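Local coordinates for protein MaoC-like dehydratase (Phytophthora Capsici, PDB 3KH8) that probably catalyses the reversible hydration of enoyl-CoA thioesters, as a carbon-oxygen lyase of the MaoC-like, hydratase 2 family built on hot dog domains, at residues His125-Glu131 and Lys275-Phe281; Phe209-Phe213 and Arg260-Phe266; Gln56-Tyr62 and Phe81-Tyr87. All blocks are in the same frame, centred on the assembly; numbering follows the deposited sequence.

Contact 1: residues His125-Glu131 and Lys275-Phe281; sequences HGEQSVE and KSIRVRF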
loop_
_atom_site.group_PDB
_atom_site.type_symbol
_atom_site.label_atom_id
_atom_site.label_comp_id
_atom_site.label_asym_id
_atom_site.label_seq_id
_atom_site.Cartn_x
_atom_site.Cartn_y
_atom_site.Cartn_z
ATOM N N HIS A 125 -13.912 -13.270 -14.370
ATOM C CA HIS A 125 -13.456 -12.104 -15.112
ATOM C C HIS A 125 -12.555 -12.575 -16.249
ATOM O O HIS A 125 -11.394 -12.934 -16.037
ATOM C CB HIS A 125 -12.740 -11.116 -14.185
ATOM C CG HIS A 125 -12.444 -9.792 -14.821
ATOM N ND1 HIS A 125 -11.450 -8.954 -14.362
ATOM C CD2 HIS A 125 -13.003 -9.164 -15.884
ATOM C CE1 HIS A 125 -11.417 -7.864 -15.107
ATOM N NE2 HIS A 125 -12.347 -7.968 -16.040
ATOM N N GLY A 126 -13.114 -12.585 -17.455
ATOM C CA GLY A 126 -12.457 -13.179 -18.610
ATOM C C GLY A 126 -11.669 -12.219 -19.474
ATOM O O GLY A 126 -10.646 -12.600 -20.041
ATOM N N GLU A 127 -12.149 -10.978 -19.577
ATOM C CA GLU A 127 -11.579 -9.988 -20.490
ATOM C C GLU A 127 -11.581 -8.586 -19.885
ATOM O O GLU A 127 -12.465 -8.242 -19.097
ATOM C CB GLU A 127 -12.357 -9.968 -21.813
ATOM C CG GLU A 127 -12.254 -11.254 -22.634
ATOM C CD GLU A 127 -13.045 -11.220 -23.933
ATOM O OE1 GLU A 127 -13.644 -10.173 -24.264
ATOM O OE2 GLU A 127 -13.066 -12.255 -24.633
ATOM N N GLN A 128 -10.593 -7.780 -20.268
ATOM C CA GLN A 128 -10.550 -6.375 -19.873
ATOM C C GLN A 128 -9.990 -5.494 -20.983
ATOM O O GLN A 128 -8.963 -5.808 -21.584
ATOM C CB GLN A 128 -9.729 -6.180 -18.591
ATOM C CG GLN A 128 -9.791 -4.755 -18.023
ATOM C CD GLN A 128 -11.183 -4.389 -17.536
ATOM O OE1 GLN A 128 -11.801 -5.140 -16.785
ATOM N NE2 GLN A 128 -11.685 -3.242 -17.975
ATOM N N SER A 129 -10.678 -4.387 -21.235
ATOM C CA SER A 129 -10.214 -3.374 -22.164
ATOM C C SER A 129 -10.187 -2.022 -21.461
ATOM O O SER A 129 -11.105 -1.690 -20.705
ATOM C CB SER A 129 -11.130 -3.310 -23.387
ATOM O OG SER A 129 -10.738 -2.257 -24.244
ATOM N N VAL A 130 -9.122 -1.261 -21.706
ATOM C CA VAL A 130 -8.972 0.088 -21.169
ATOM C C VAL A 130 -8.547 1.031 -22.286
ATOM O O VAL A 130 -7.520 0.817 -22.933
ATOM C CB VAL A 130 -7.940 0.142 -20.010
ATOM C CG1 VAL A 130 -7.787 1.564 -19.483
ATOM C CG2 VAL A 130 -8.353 -0.787 -18.879
ATOM N N GLU A 131 -9.354 2.062 -22.518
ATOM C CA GLU A 131 -9.031 3.099 -23.486
ATOM C C GLU A 131 -8.907 4.442 -22.774
ATOM O O GLU A 131 -9.848 4.892 -22.119
ATOM C CB GLU A 131 -10.100 3.175 -24.582
ATOM C CG GLU A 131 -9.734 4.129 -25.712
ATOM C CD GLU A 131 -10.842 4.314 -26.737
ATOM O OE1 GLU A 131 -11.884 3.620 -26.651
ATOM O OE2 GLU A 131 -10.661 5.165 -27.636
ATOM N N LYS A 275 -2.203 4.622 -24.838
ATOM C CA LYS A 275 -3.523 4.885 -25.426
ATOM C C LYS A 275 -4.604 3.848 -25.129
ATOM O O LYS A 275 -5.699 4.201 -24.680
ATOM C CB LYS A 275 -3.413 5.152 -26.936
ATOM C CG LYS A 275 -2.722 6.465 -27.281
ATOM C CD LYS A 275 -3.517 7.655 -26.744
ATOM C CE LYS A 275 -2.743 8.945 -26.874
ATOM N NZ LYS A 275 -3.371 10.049 -26.086
ATOM N N SER A 276 -4.313 2.579 -25.387
ATOM C CA SER A 276 -5.279 1.525 -25.090
ATOM C C SER A 276 -4.608 0.191 -24.827
ATOM O O SER A 276 -3.470 -0.042 -25.234
ATOM C CB SER A 276 -6.325 1.385 -26.206
ATOM O OG SER A 276 -5.732 0.917 -27.402
ATOM N N ILE A 277 -5.337 -0.677 -24.138
ATOM C CA ILE A 277 -4.866 -2.004 -23.793
ATOM C C ILE A 277 -6.076 -2.919 -23.612
ATOM O O ILE A 277 -7.058 -2.543 -22.965
ATOM C CB ILE A 277 -3.944 -1.978 -22.526
ATOM C CG1 ILE A 277 -3.386 -3.373 -22.212
ATOM C CG2 ILE A 277 -4.662 -1.334 -21.318
ATOM C CD1 ILE A 277 -2.169 -3.368 -21.297
ATOM N N ARG A 278 -6.018 -4.099 -24.224
ATOM C CA ARG A 278 -7.037 -5.126 -24.014
ATOM C C ARG A 278 -6.405 -6.507 -23.887
ATOM O O ARG A 278 -5.403 -6.806 -24.543
ATOM C CB ARG A 278 -8.102 -5.097 -25.116
ATOM C CG ARG A 278 -7.586 -5.336 -26.536
ATOM C CD ARG A 278 -8.755 -5.357 -27.503
ATOM N NE ARG A 278 -8.339 -5.448 -28.901
ATOM C CZ ARG A 278 -8.706 -6.417 -29.735
ATOM N NH1 ARG A 278 -9.503 -7.400 -29.322
ATOM N NH2 ARG A 278 -8.283 -6.398 -30.991
ATOM N N VAL A 279 -6.985 -7.341 -23.030
ATOM C CA VAL A 279 -6.408 -8.639 -22.707
ATOM C C VAL A 279 -7.522 -9.635 -22.436
ATOM O O VAL A 279 -8.686 -9.249 -22.250
ATOM C CB VAL A 279 -5.501 -8.576 -21.432
ATOM C CG1 VAL A 279 -4.364 -7.567 -21.592
ATOM C CG2 VAL A 279 -6.324 -8.274 -20.167
ATOM N N ARG A 280 -7.166 -10.915 -22.412
ATOM C CA ARG A 280 -8.012 -11.894 -21.748
ATOM C C ARG A 280 -7.224 -12.609 -20.664
ATOM O O ARG A 280 -6.005 -12.764 -20.767
ATOM C CB ARG A 280 -8.665 -12.873 -22.736
ATOM C CG ARG A 280 -7.751 -13.929 -23.308
ATOM C CD ARG A 280 -8.503 -14.833 -24.292
ATOM N NE ARG A 280 -7.563 -15.500 -25.188
ATOM C CZ ARG A 280 -7.172 -15.018 -26.363
ATOM N NH1 ARG A 280 -7.652 -13.866 -26.816
ATOM N NH2 ARG A 280 -6.304 -15.699 -27.094
ATOM N N PHE A 281 -7.923 -13.025 -19.616
ATOM C CA PHE A 281 -7.298 -13.746 -18.523
ATOM C C PHE A 281 -7.484 -15.233 -18.757
ATOM O O PHE A 281 -8.608 -15.744 -18.751
ATOM C CB PHE A 281 -7.881 -13.288 -17.182
ATOM C CG PHE A 281 -7.816 -11.799 -16.985
ATOM C CD1 PHE A 281 -6.609 -11.178 -16.668
ATOM C CD2 PHE A 281 -8.952 -11.012 -17.146
ATOM C CE1 PHE A 281 -6.536 -9.794 -16.502
ATOM C CE2 PHE A 281 -8.889 -9.620 -16.982
ATOM C CZ PHE A 281 -7.678 -9.015 -16.658
HETATM O O HOH W 1 -10.886 -15.314 -21.243
#
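Val130 and Ile277 grip each other through both backbone polar groups: Val130 N donates to Ile277 O at 2.7 Å, and Ile277 N returns a bond to Val130 O at 2.9 Å. Gln128 and Val279 form the next such pair, and Phe281 N reaches Gly126 O at 2.8 Å. These strands run antiparallel (171°) and join the sheet of the N-terminal hydratase 2 range to that of the MaoC-like range, so that two hot dog halves share one continuous sheet. Between the hydrogen-bonded pairs, the non-hydrogen-bonded pairs Glu127-Arg280, Ser129-Arg278 and Glu131-Ser276 add CA-H...O contacts. Gly126 and Glu127 both face Gly180 on strand 172-184, a classic beta bulge.

The two sheet faces differ in chemistry. Gln128, Val130, Ile277 and Val279 share the buried face, where helix 251-266 packs on Gln128 and Ile277 and loop residues Leu86 and Val89 on Val130. Branched aliphatic Val130, Ile277 and Val279 suit a buried strand; Val130 CB lies against Ile277 CG2. The buried Gln128 turns about its CB-CG bond (chi2 66°), which lets its amide NE2 bond back to Ser129 O while OE1 takes a weak bond from His125 NE2. On the other face Glu127 CG passes Arg280 CB, their charged ends not in contact, while Arg278 carries its guanidinium onward to Glu321 and Ala198 O.

At the strand end the His125 and Phe281 rings meet obliquely, planes 47° apart. Phe281 CE2 sits over one face of the imidazole, 3.6 Å from His125 CE1, and the same carbon packs 3.9 Å from Gln128 CB.

Contact 2: residues Phe209-Phe213 and Arg260-Phe266; sequences FNDEF and RALFKQF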
loop_
_atom_site.group_PDB
_atom_site.type_symbol
_atom_site.label_atom_id
_atom_site.label_comp_id
_atom_site.label_asym_id
_atom_site.label_seq_id
_atom_site.Cartn_x
_atom_site.Cartn_y
_atom_site.Cartn_z
ATOM N N PHE A 209 10.617 -8.191 -27.503
ATOM C CA PHE A 209 11.095 -7.713 -26.210
ATOM C C PHE A 209 10.523 -8.567 -25.087
ATOM O O PHE A 209 9.419 -9.102 -25.199
ATOM C CB PHE A 209 10.718 -6.237 -26.006
ATOM C CG PHE A 209 11.211 -5.324 -27.100
ATOM C CD1 PHE A 209 12.551 -4.939 -27.158
ATOM C CD2 PHE A 209 10.335 -4.850 -28.074
ATOM C CE1 PHE A 209 13.012 -4.093 -28.175
ATOM C CE2 PHE A 209 10.786 -4.005 -29.093
ATOM C CZ PHE A 209 12.129 -3.628 -29.142
ATOM N N ASN A 210 11.295 -8.702 -24.014
ATOM C CA ASN A 210 10.865 -9.429 -22.828
ATOM C C ASN A 210 11.155 -8.617 -21.580
ATOM O O ASN A 210 12.119 -7.853 -21.537
ATOM C CB ASN A 210 11.575 -10.783 -22.730
ATOM C CG ASN A 210 11.199 -11.725 -23.857
ATOM O OD1 ASN A 210 10.118 -12.319 -23.855
ATOM N ND2 ASN A 210 12.099 -11.875 -24.823
ATOM N N ASP A 211 10.304 -8.779 -20.573
ATOM C CA ASP A 211 10.518 -8.181 -19.264
ATOM C C ASP A 211 10.002 -9.188 -18.251
ATOM O O ASP A 211 9.179 -10.045 -18.582
ATOM C CB ASP A 211 9.769 -6.845 -19.144
ATOM C CG ASP A 211 10.335 -5.928 -18.045
ATOM O OD1 ASP A 211 11.230 -6.351 -17.279
ATOM O OD2 ASP A 211 9.873 -4.769 -17.946
ATOM N N GLU A 212 10.498 -9.111 -17.024
ATOM C CA GLU A 212 9.963 -9.957 -15.966
ATOM C C GLU A 212 9.872 -9.214 -14.648
ATOM O O GLU A 212 10.648 -8.295 -14.381
ATOM C CB GLU A 212 10.766 -11.256 -15.809
ATOM C CG GLU A 212 12.202 -11.072 -15.356
ATOM C CD GLU A 212 12.849 -12.375 -14.917
ATOM O OE1 GLU A 212 12.620 -13.419 -15.571
ATOM O OE2 GLU A 212 13.591 -12.351 -13.913
ATOM N N PHE A 213 8.897 -9.614 -13.843
ATOM C CA PHE A 213 8.726 -9.065 -12.513
ATOM C C PHE A 213 8.377 -10.181 -11.543
ATOM O O PHE A 213 7.400 -10.905 -11.735
ATOM C CB PHE A 213 7.651 -7.967 -12.489
ATOM C CG PHE A 213 7.395 -7.408 -11.114
ATOM C CD1 PHE A 213 8.334 -6.576 -10.502
ATOM C CD2 PHE A 213 6.228 -7.730 -10.422
ATOM C CE1 PHE A 213 8.107 -6.067 -9.223
ATOM C CE2 PHE A 213 5.996 -7.229 -9.146
ATOM C CZ PHE A 213 6.939 -6.397 -8.547
ATOM N N ARG A 260 3.043 -2.221 -16.920
ATOM C CA ARG A 260 4.310 -1.631 -16.494
ATOM C C ARG A 260 5.419 -1.921 -17.502
ATOM O O ARG A 260 6.197 -1.030 -17.845
ATOM C CB ARG A 260 4.725 -2.163 -15.122
ATOM C CG ARG A 260 3.930 -1.611 -13.937
ATOM C CD ARG A 260 4.307 -2.341 -12.651
ATOM N NE ARG A 260 5.758 -2.450 -12.514
ATOM C CZ ARG A 260 6.392 -3.465 -11.941
ATOM N NH1 ARG A 260 5.716 -4.486 -11.425
ATOM N NH2 ARG A 260 7.715 -3.459 -11.893
ATOM N N ALA A 261 5.486 -3.169 -17.965
ATOM C CA ALA A 261 6.482 -3.569 -18.958
ATOM C C ALA A 261 6.269 -2.817 -20.271
ATOM O O ALA A 261 7.229 -2.335 -20.878
ATOM C CB ALA A 261 6.436 -5.074 -19.186
ATOM N N LEU A 262 5.008 -2.704 -20.688
ATOM C CA LEU A 262 4.654 -2.004 -21.926
ATOM C C LEU A 262 4.978 -0.512 -21.867
ATOM O O LEU A 262 5.526 0.045 -22.823
ATOM C CB LEU A 262 3.178 -2.235 -22.278
ATOM C CG LEU A 262 2.808 -3.675 -22.648
ATOM C CD1 LEU A 262 1.318 -3.920 -22.412
ATOM C CD2 LEU A 262 3.203 -3.996 -24.093
ATOM N N PHE A 263 4.646 0.129 -20.746
ATOM C CA PHE A 263 4.965 1.543 -20.549
ATOM C C PHE A 263 6.470 1.772 -20.577
ATOM O O PHE A 263 6.945 2.720 -21.208
ATOM C CB PHE A 263 4.372 2.089 -19.236
ATOM C CG PHE A 263 4.746 3.526 -18.959
ATOM C CD1 PHE A 263 4.046 4.567 -19.557
ATOM C CD2 PHE A 263 5.818 3.835 -18.122
ATOM C CE1 PHE A 263 4.400 5.902 -19.318
ATOM C CE2 PHE A 263 6.179 5.165 -17.876
ATOM C CZ PHE A 263 5.465 6.198 -18.473
ATOM N N LYS A 264 7.206 0.899 -19.893
ATOM C CA LYS A 264 8.662 1.010 -19.777
ATOM C C LYS A 264 9.352 0.859 -21.138
ATOM O O LYS A 264 10.270 1.618 -21.466
ATOM C CB LYS A 264 9.190 -0.038 -18.788
ATOM C CG LYS A 264 10.641 0.145 -18.375
ATOM C CD LYS A 264 11.080 -0.978 -17.442
ATOM C CE LYS A 264 12.514 -0.788 -16.979
ATOM N NZ LYS A 264 12.925 -1.884 -16.050
ATOM N N GLN A 265 8.896 -0.111 -21.926
ATOM C CA GLN A 265 9.508 -0.393 -23.225
ATOM C C GLN A 265 9.168 0.644 -24.303
ATOM O O GLN A 265 10.047 1.056 -25.065
ATOM C CB GLN A 265 9.158 -1.812 -23.699
ATOM C CG GLN A 265 9.808 -2.227 -25.033
ATOM C CD GLN A 265 11.325 -2.186 -25.002
ATOM O OE1 GLN A 265 11.953 -2.686 -24.069
ATOM N NE2 GLN A 265 11.922 -1.594 -26.033
ATOM N N PHE A 266 7.912 1.086 -24.341
ATOM C CA PHE A 266 7.398 1.834 -25.492
ATOM C C PHE A 266 7.041 3.309 -25.288
ATOM O O PHE A 266 7.091 4.091 -26.245
ATOM C CB PHE A 266 6.212 1.088 -26.114
ATOM C CG PHE A 266 6.551 -0.303 -26.577
ATOM C CD1 PHE A 266 7.250 -0.506 -27.766
ATOM C CD2 PHE A 266 6.180 -1.408 -25.819
ATOM C CE1 PHE A 266 7.571 -1.790 -28.197
ATOM C CE2 PHE A 266 6.497 -2.699 -26.238
ATOM C CZ PHE A 266 7.195 -2.893 -27.429
HETATM O O HOH W 2 9.701 -3.378 -20.334
#
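Phe209-Phe213, an extended strand, and the helical residues Arg260-Phe266 pass at 133° with 9.0 Å between their axes; because the strand is extended, its alternate residues Phe209, Asp211 and Phe213 turn their side chains toward the helix. In this hot dog domain the strand borders strand 290-297, and the helix is the long one, 251-266, that packs against the sheet.

Asp211 meets the helix where Ala261 offers only a methyl: OD2 lies 3.7 Å from Ala261 CB, and the small residue lets the strand approach. A water joins the two, donating to Asp211 OD2 at 2.8 Å and to Ala261 O at 2.7 Å. Lys264 runs extended alongside, its CD near the carboxylate, but NZ stays 4.6 Å from Asp211 OD2.

At one end Phe213 presents a ring face to Arg260. The guanidinium stands almost upright on it, planes 87° apart, with NH1 over the ring centre and 3.4 Å from Phe213 CG. This is a cation-pi contact made by the edge of the group. A turn about the CG-CD bond of Arg260 (chi3 47°) brings its end to the ring, while NE forms a salt bridge with Glu68 and NH1 bonds to Ile66 O.

At the other end Gln265 lays its amide nearly parallel to the Phe209 ring, with NE2 3.5 Å from Phe209 CE1 and CG making a CH-pi contact over the same ring. Phe266 meets Phe209 obliquely, with CZ against CD2.

No direct hydrogen bond joins the two segments: the cation and the amide use ring faces, which need no N-H...O partner, while the water supplies the polar link that Asp211 and Ala261 O do not make directly.

Contact 3: residues Gln56-Tyr62 and Phe81-Tyr87; sequences QRDLLMY and FSAFPLY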
loop_
_atom_site.group_PDB
_atom_site.type_symbol
_atom_site.label_atom_id
_atom_site.label_comp_id
_atom_site.label_asym_id
_atom_site.label_seq_id
_atom_site.Cartn_x
_atom_site.Cartn_y
_atom_site.Cartn_z
ATOM N N GLN A 56 -4.038 11.702 -4.423
ATOM C CA GLN A 56 -2.652 11.350 -4.736
ATOM C C GLN A 56 -2.207 10.070 -4.046
ATOM O O GLN A 56 -1.557 9.221 -4.657
ATOM C CB GLN A 56 -1.701 12.468 -4.324
ATOM C CG GLN A 56 -1.588 13.580 -5.314
ATOM C CD GLN A 56 -0.275 14.313 -5.192
ATOM O OE1 GLN A 56 0.250 14.490 -4.089
ATOM N NE2 GLN A 56 0.270 14.734 -6.325
ATOM N N ARG A 57 -2.547 9.946 -2.767
ATOM C CA ARG A 57 -2.172 8.777 -1.978
ATOM C C ARG A 57 -2.725 7.479 -2.586
ATOM O O ARG A 57 -2.032 6.464 -2.598
ATOM C CB ARG A 57 -2.623 8.953 -0.527
ATOM C CG ARG A 57 -2.252 7.823 0.417
ATOM C CD ARG A 57 -2.607 8.212 1.835
ATOM N NE ARG A 57 -2.351 7.153 2.803
ATOM C CZ ARG A 57 -3.302 6.533 3.496
ATOM N NH1 ARG A 57 -4.578 6.867 3.324
ATOM N NH2 ARG A 57 -2.983 5.587 4.370
ATOM N N ASP A 58 -3.954 7.522 -3.107
ATOM C CA ASP A 58 -4.530 6.370 -3.812
ATOM C C ASP A 58 -3.680 5.959 -5.016
ATOM O O ASP A 58 -3.534 4.771 -5.294
ATOM C CB ASP A 58 -5.970 6.650 -4.269
ATOM C CG ASP A 58 -6.917 6.919 -3.108
ATOM O OD1 ASP A 58 -6.866 6.187 -2.094
ATOM O OD2 ASP A 58 -7.727 7.866 -3.223
ATOM N N LEU A 59 -3.139 6.947 -5.729
ATOM C CA LEU A 59 -2.280 6.689 -6.887
ATOM C C LEU A 59 -0.982 5.987 -6.486
ATOM O O LEU A 59 -0.555 5.032 -7.146
ATOM C CB LEU A 59 -1.969 7.991 -7.641
ATOM C CG LEU A 59 -3.129 8.791 -8.253
ATOM C CD1 LEU A 59 -2.604 10.049 -8.945
ATOM C CD2 LEU A 59 -3.941 7.958 -9.226
ATOM N N LEU A 60 -0.370 6.460 -5.399
ATOM C CA LEU A 60 0.829 5.834 -4.838
ATOM C C LEU A 60 0.557 4.407 -4.365
ATOM O O LEU A 60 1.354 3.504 -4.624
ATOM C CB LEU A 60 1.400 6.681 -3.690
ATOM C CG LEU A 60 1.793 8.136 -4.000
ATOM C CD1 LEU A 60 2.278 8.870 -2.753
ATOM C CD2 LEU A 60 2.862 8.198 -5.078
ATOM N N MET A 61 -0.572 4.213 -3.682
ATOM C CA MET A 61 -0.968 2.897 -3.172
ATOM C C MET A 61 -1.184 1.890 -4.300
ATOM O O MET A 61 -0.851 0.710 -4.163
ATOM C CB MET A 61 -2.241 3.009 -2.330
ATOM C CG MET A 61 -2.075 3.822 -1.037
ATOM S SD MET A 61 -3.613 3.976 -0.095
ATOM C CE MET A 61 -4.138 2.263 -0.041
ATOM N N TYR A 62 -1.758 2.364 -5.402
ATOM C CA TYR A 62 -1.936 1.545 -6.599
ATOM C C TYR A 62 -0.597 1.178 -7.240
ATOM O O TYR A 62 -0.368 0.015 -7.578
ATOM C CB TYR A 62 -2.836 2.253 -7.623
ATOM C CG TYR A 62 -2.980 1.473 -8.917
ATOM C CD1 TYR A 62 -3.737 0.299 -8.964
ATOM C CD2 TYR A 62 -2.342 1.895 -10.086
ATOM C CE1 TYR A 62 -3.868 -0.433 -10.149
ATOM C CE2 TYR A 62 -2.464 1.165 -11.283
ATOM C CZ TYR A 62 -3.229 0.004 -11.298
ATOM O OH TYR A 62 -3.363 -0.728 -12.461
ATOM N N PHE A 81 5.663 13.285 -12.155
ATOM C CA PHE A 81 4.724 12.454 -11.394
ATOM C C PHE A 81 3.400 12.306 -12.141
ATOM O O PHE A 81 2.829 13.291 -12.611
ATOM C CB PHE A 81 4.486 12.966 -9.968
ATOM C CG PHE A 81 3.489 12.133 -9.196
ATOM C CD1 PHE A 81 3.814 10.836 -8.785
ATOM C CD2 PHE A 81 2.220 12.626 -8.913
ATOM C CE1 PHE A 81 2.891 10.050 -8.086
ATOM C CE2 PHE A 81 1.286 11.848 -8.214
ATOM C CZ PHE A 81 1.624 10.559 -7.801
ATOM N N SER A 82 2.941 11.064 -12.262
ATOM C CA SER A 82 1.742 10.743 -13.026
ATOM C C SER A 82 0.983 9.606 -12.358
ATOM O O SER A 82 1.568 8.802 -11.624
ATOM C CB SER A 82 2.119 10.313 -14.451
ATOM O OG SER A 82 2.877 11.308 -15.127
ATOM N N ALA A 83 -0.321 9.539 -12.615
ATOM C CA ALA A 83 -1.086 8.334 -12.302
ATOM C C ALA A 83 -0.574 7.232 -13.218
ATOM O O ALA A 83 -0.244 7.498 -14.381
ATOM C CB ALA A 83 -2.568 8.569 -12.544
ATOM N N PHE A 84 -0.495 6.000 -12.723
ATOM C CA PHE A 84 -0.230 4.898 -13.646
ATOM C C PHE A 84 -1.440 4.723 -14.571
ATOM O O PHE A 84 -2.577 4.715 -14.097
ATOM C CB PHE A 84 0.143 3.585 -12.950
ATOM C CG PHE A 84 0.699 2.564 -13.902
ATOM C CD1 PHE A 84 2.037 2.613 -14.284
ATOM C CD2 PHE A 84 -0.130 1.605 -14.473
ATOM C CE1 PHE A 84 2.550 1.697 -15.199
ATOM C CE2 PHE A 84 0.372 0.682 -15.389
ATOM C CZ PHE A 84 1.710 0.728 -15.754
ATOM N N PRO A 85 -1.201 4.611 -15.895
ATOM C CA PRO A 85 -2.297 4.685 -16.873
ATOM C C PRO A 85 -3.439 3.677 -16.707
ATOM O O PRO A 85 -4.562 3.961 -17.129
ATOM C CB PRO A 85 -1.579 4.477 -18.209
ATOM C CG PRO A 85 -0.235 5.049 -17.975
ATOM C CD PRO A 85 0.111 4.609 -16.572
ATOM N N LEU A 86 -3.167 2.524 -16.102
ATOM C CA LEU A 86 -4.203 1.514 -15.894
ATOM C C LEU A 86 -5.100 1.787 -14.677
ATOM O O LEU A 86 -6.118 1.114 -14.496
ATOM C CB LEU A 86 -3.589 0.111 -15.784
ATOM C CG LEU A 86 -4.543 -1.068 -16.038
ATOM C CD1 LEU A 86 -4.886 -1.185 -17.525
ATOM C CD2 LEU A 86 -3.961 -2.375 -15.517
ATOM N N TYR A 87 -4.736 2.766 -13.848
ATOM C CA TYR A 87 -5.474 3.003 -12.596
ATOM C C TYR A 87 -7.014 3.085 -12.707
ATOM O O TYR A 87 -7.706 2.571 -11.829
ATOM C CB TYR A 87 -4.906 4.193 -11.794
ATOM C CG TYR A 87 -5.680 4.451 -10.517
ATOM C CD1 TYR A 87 -5.636 3.545 -9.461
ATOM C CD2 TYR A 87 -6.480 5.584 -10.376
ATOM C CE1 TYR A 87 -6.362 3.765 -8.283
ATOM C CE2 TYR A 87 -7.211 5.813 -9.208
ATOM C CZ TYR A 87 -7.143 4.901 -8.170
ATOM O OH TYR A 87 -7.859 5.116 -7.019
HETATM O O HOH W 3 -0.661 5.185 -9.932
#
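Tyr62 and Tyr87 both hold CG anti to the backbone N (chi1 177° and 179°), and these torsions send the two side chains past each other in opposite directions until the edge of Tyr87 meets the face of Tyr62. The planes are 63° apart, an edge-to-face pair, with Tyr87 CD1 3.4 Å from Tyr62 CG. Tyr87 CA also lies over the Tyr62 ring in a CH-pi contact. The type I turn from Phe84 to Tyr87 sets this geometry, carrying Phe84 CB to the rim of the Tyr62 ring and Leu86 CB to within 3.4 Å of Tyr62 OH.

Leu59 wedges between two parts of the loop: its CD2 sits over a face of Tyr87 and also 3.6 Å from Ala83 CB, whose small methyl lets the loop lie close to the helix. Next to it Leu60 CD2 touches Phe81 CE1 at 3.5 Å, the two side chains crossing at about a right angle. Gln56 brings NE2 to Phe81 CE2 at 3.6 Å, the amide steeply inclined to the ring, and that same nitrogen bonds to Pro138 O. One water bridges the two backbones, donating to Leu59 O at 2.8 Å and accepting from Phe84 N.

Helix 56-65 also meets the second subunit: Asp58 OD2 accepts from Asn55 N, while OD1 makes a salt bridge with Arg57 of that chain. The contact within the chain is largely apolar, fastening loop 81-87 to the helix through rings and leucines; the water gives Leu59 O a polar partner and takes the hydrogen of Phe84 N, joining helix and loop where no direct hydrogen bond does.

Contact 1 lies nearest the middle of the chain, contacts 2 and 3 farther out, though contact 3 is the most thoroughly buried. Contact 1 is held by backbone hydrogen bonds between strands, contact 2 by cation, amide and ring faces at a partly exposed edge, contact 3 by aromatic and aliphatic packing beside the subunit interface. Helix 251-266 ties them together: its Leu262 packs on Ile277 of contact 1, and its Arg260 N approaches Phe84 CZ of contact 3. Leu86 of contact 3 in turn packs on Val130 and Ile277. Along the chain contact 2 is nested within the loop closed by contact 1, whereas contact 3 closes before either opens.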